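Local atomic coordinates of putative glutaryl-CoA dehydrogenase (Thermus thermophilus, PDB entry 2EBA), a protein that belongs to the acyl-CoA dehydrogenase family of flavoproteins and binds flavin-adenine dinucleotide in a tetrameric assembly. Residues A249-M253 against W293-L298. Numbering follows the deposited sequence.
Sequences AWGAM and WHTEGL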
loop_
_atom_site.group_PDB
_atom_site.type_symbol
_atom_site.label_atom_id
_atom_site.label_comp_id
_atom_site.label_asym_id
_atom_site.label_seq_id
_atom_site.Cartn_x
_atom_site.Cartn_y
_atom_site.Cartn_z
ATOM N N ALA A 249 13.614 -18.140 3.689
ATOM C CA ALA A 249 12.403 -17.685 4.359
ATOM C C ALA A 249 12.734 -17.492 5.835
ATOM O O ALA A 249 12.157 -16.640 6.520
ATOM C CB ALA A 249 11.297 -18.691 4.193
ATOM N N TRP A 250 13.683 -18.279 6.319
ATOM C CA TRP A 250 14.101 -18.175 7.698
ATOM C C TRP A 250 15.031 -17.001 7.912
ATOM O O TRP A 250 14.778 -16.171 8.774
ATOM C CB TRP A 250 14.802 -19.437 8.151
ATOM C CG TRP A 250 13.876 -20.504 8.566
ATOM C CD1 TRP A 250 13.345 -21.475 7.783
ATOM C CD2 TRP A 250 13.418 -20.758 9.893
ATOM N NE1 TRP A 250 12.592 -22.334 8.540
ATOM C CE2 TRP A 250 12.622 -21.917 9.843
ATOM C CE3 TRP A 250 13.609 -20.117 11.125
ATOM C CZ2 TRP A 250 12.017 -22.463 10.980
ATOM C CZ3 TRP A 250 13.014 -20.649 12.250
ATOM C CH2 TRP A 250 12.224 -21.818 12.174
ATOM N N GLY A 251 16.111 -16.941 7.143
ATOM C CA GLY A 251 17.065 -15.851 7.274
ATOM C C GLY A 251 16.429 -14.469 7.173
ATOM O O GLY A 251 16.838 -13.543 7.879
ATOM N N ALA A 252 15.431 -14.330 6.298
ATOM C CA ALA A 252 14.723 -13.063 6.098
ATOM C C ALA A 252 14.215 -12.535 7.424
ATOM O O ALA A 252 14.253 -11.330 7.693
ATOM C CB ALA A 252 13.550 -13.260 5.137
ATOM N N MET A 253 13.739 -13.449 8.262
ATOM C CA MET A 253 13.207 -13.091 9.570
ATOM C C MET A 253 14.313 -12.626 10.510
ATOM O O MET A 253 14.065 -11.851 11.435
ATOM C CB MET A 253 12.456 -14.274 10.186
ATOM C CG MET A 253 11.070 -14.500 9.603
ATOM S SD MET A 253 10.339 -12.991 8.940
ATOM C CE MET A 253 9.920 -12.126 10.452
ATOM N N TRP A 293 4.856 -8.443 11.121
ATOM C CA TRP A 293 5.435 -9.202 10.026
ATOM C C TRP A 293 6.381 -10.294 10.511
ATOM O O TRP A 293 6.357 -11.410 10.020
ATOM C CB TRP A 293 6.172 -8.263 9.088
ATOM C CG TRP A 293 5.267 -7.407 8.283
ATOM C CD1 TRP A 293 3.977 -7.666 7.956
ATOM C CD2 TRP A 293 5.610 -6.182 7.634
ATOM N NE1 TRP A 293 3.487 -6.679 7.137
ATOM C CE2 TRP A 293 4.473 -5.752 6.923
ATOM C CE3 TRP A 293 6.774 -5.405 7.579
ATOM C CZ2 TRP A 293 4.460 -4.574 6.164
ATOM C CZ3 TRP A 293 6.767 -4.236 6.827
ATOM C CH2 TRP A 293 5.615 -3.830 6.130
ATOM N N HIS A 294 7.220 -9.955 11.475
ATOM C CA HIS A 294 8.165 -10.909 12.012
ATOM C C HIS A 294 7.478 -12.120 12.614
ATOM O O HIS A 294 7.917 -13.240 12.416
ATOM C CB HIS A 294 9.054 -10.237 13.050
ATOM C CG HIS A 294 10.134 -11.126 13.578
ATOM N ND1 HIS A 294 9.946 -11.972 14.651
ATOM C CD2 HIS A 294 11.414 -11.309 13.172
ATOM C CE1 HIS A 294 11.065 -12.634 14.881
ATOM N NE2 HIS A 294 11.969 -12.254 14.001
ATOM N N THR A 295 6.394 -11.890 13.347
ATOM C CA THR A 295 5.641 -12.969 13.975
ATOM C C THR A 295 5.015 -13.861 12.908
ATOM O O THR A 295 5.040 -15.082 13.022
ATOM C CB THR A 295 4.537 -12.385 14.883
ATOM O OG1 THR A 295 5.145 -11.547 15.877
ATOM C CG2 THR A 295 3.749 -13.486 15.556
ATOM N N GLU A 296 4.452 -13.241 11.876
ATOM C CA GLU A 296 3.831 -13.963 10.779
ATOM C C GLU A 296 4.888 -14.788 10.056
ATOM O O GLU A 296 4.671 -15.941 9.715
ATOM C CB GLU A 296 3.191 -12.972 9.806
ATOM C CG GLU A 296 1.937 -12.320 10.353
ATOM C CD GLU A 296 1.411 -11.209 9.470
ATOM O OE1 GLU A 296 0.256 -10.788 9.686
ATOM O OE2 GLU A 296 2.149 -10.747 8.577
ATOM N N GLY A 297 6.048 -14.185 9.845
ATOM C CA GLY A 297 7.120 -14.873 9.157
ATOM C C GLY A 297 7.661 -16.085 9.875
ATOM O O GLY A 297 7.876 -17.106 9.251
ATOM N N LEU A 298 7.901 -15.975 11.175
ATOM C CA LEU A 298 8.409 -17.115 11.939
ATOM C C LEU A 298 7.460 -18.299 11.892
ATOM O O LEU A 298 7.894 -19.448 11.774
ATOM C CB LEU A 298 8.642 -16.743 13.399
ATOM C CG LEU A 298 9.972 -16.106 13.766
ATOM C CD1 LEU A 298 10.103 -16.142 15.272
ATOM C CD2 LEU A 298 11.131 -16.875 13.137
#
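Met-253 lays its thioether chain across the backbone of 293-298 at Gly-297, between His-294 and Leu-298. Met-253 SD lies 3.7 Å from Gly-297 CA, and a CB on this residue would point toward the sulfur and run into it, so the bare glycine lets the methionine press against the helix itself. Met-253 CG comes within 3.8 Å of Leu-298 N, and Met-253 SD is 5.3 Å from the centroid of the His-294 ring in an oblique sulfur-aromatic contact. The His-294 CA-to-CB bond points sideways, but its t rotamer brings the ring end nearer to Met-253, while NE2 is hydrogen-bonded to Tyr-80. Nearer the base of the Met-253 side chain, Leu-298 CD2 packs 4.2 Å from Met-253 CB and 4.3 Å from Trp-250 CZ3, so that one leucine methyl touches both side chains. The contact is mainly apolar, with 272 Å² buried between the segments.

The two segments run nearly antiparallel, at 154° with axes 9.6 Å apart, and join helices 235-269 and 281-309 within the all-helical C-terminal domain characteristic of acyl-CoA dehydrogenases. Helix 72-85 of the N-terminal domain covers Trp-250, Met-253 and Leu-298 through Leu-77 and Tyr-80, while Glu-296 forms salt bridges with Lys-328 of helix 315-340 and with Lys-328 of a neighbouring subunit.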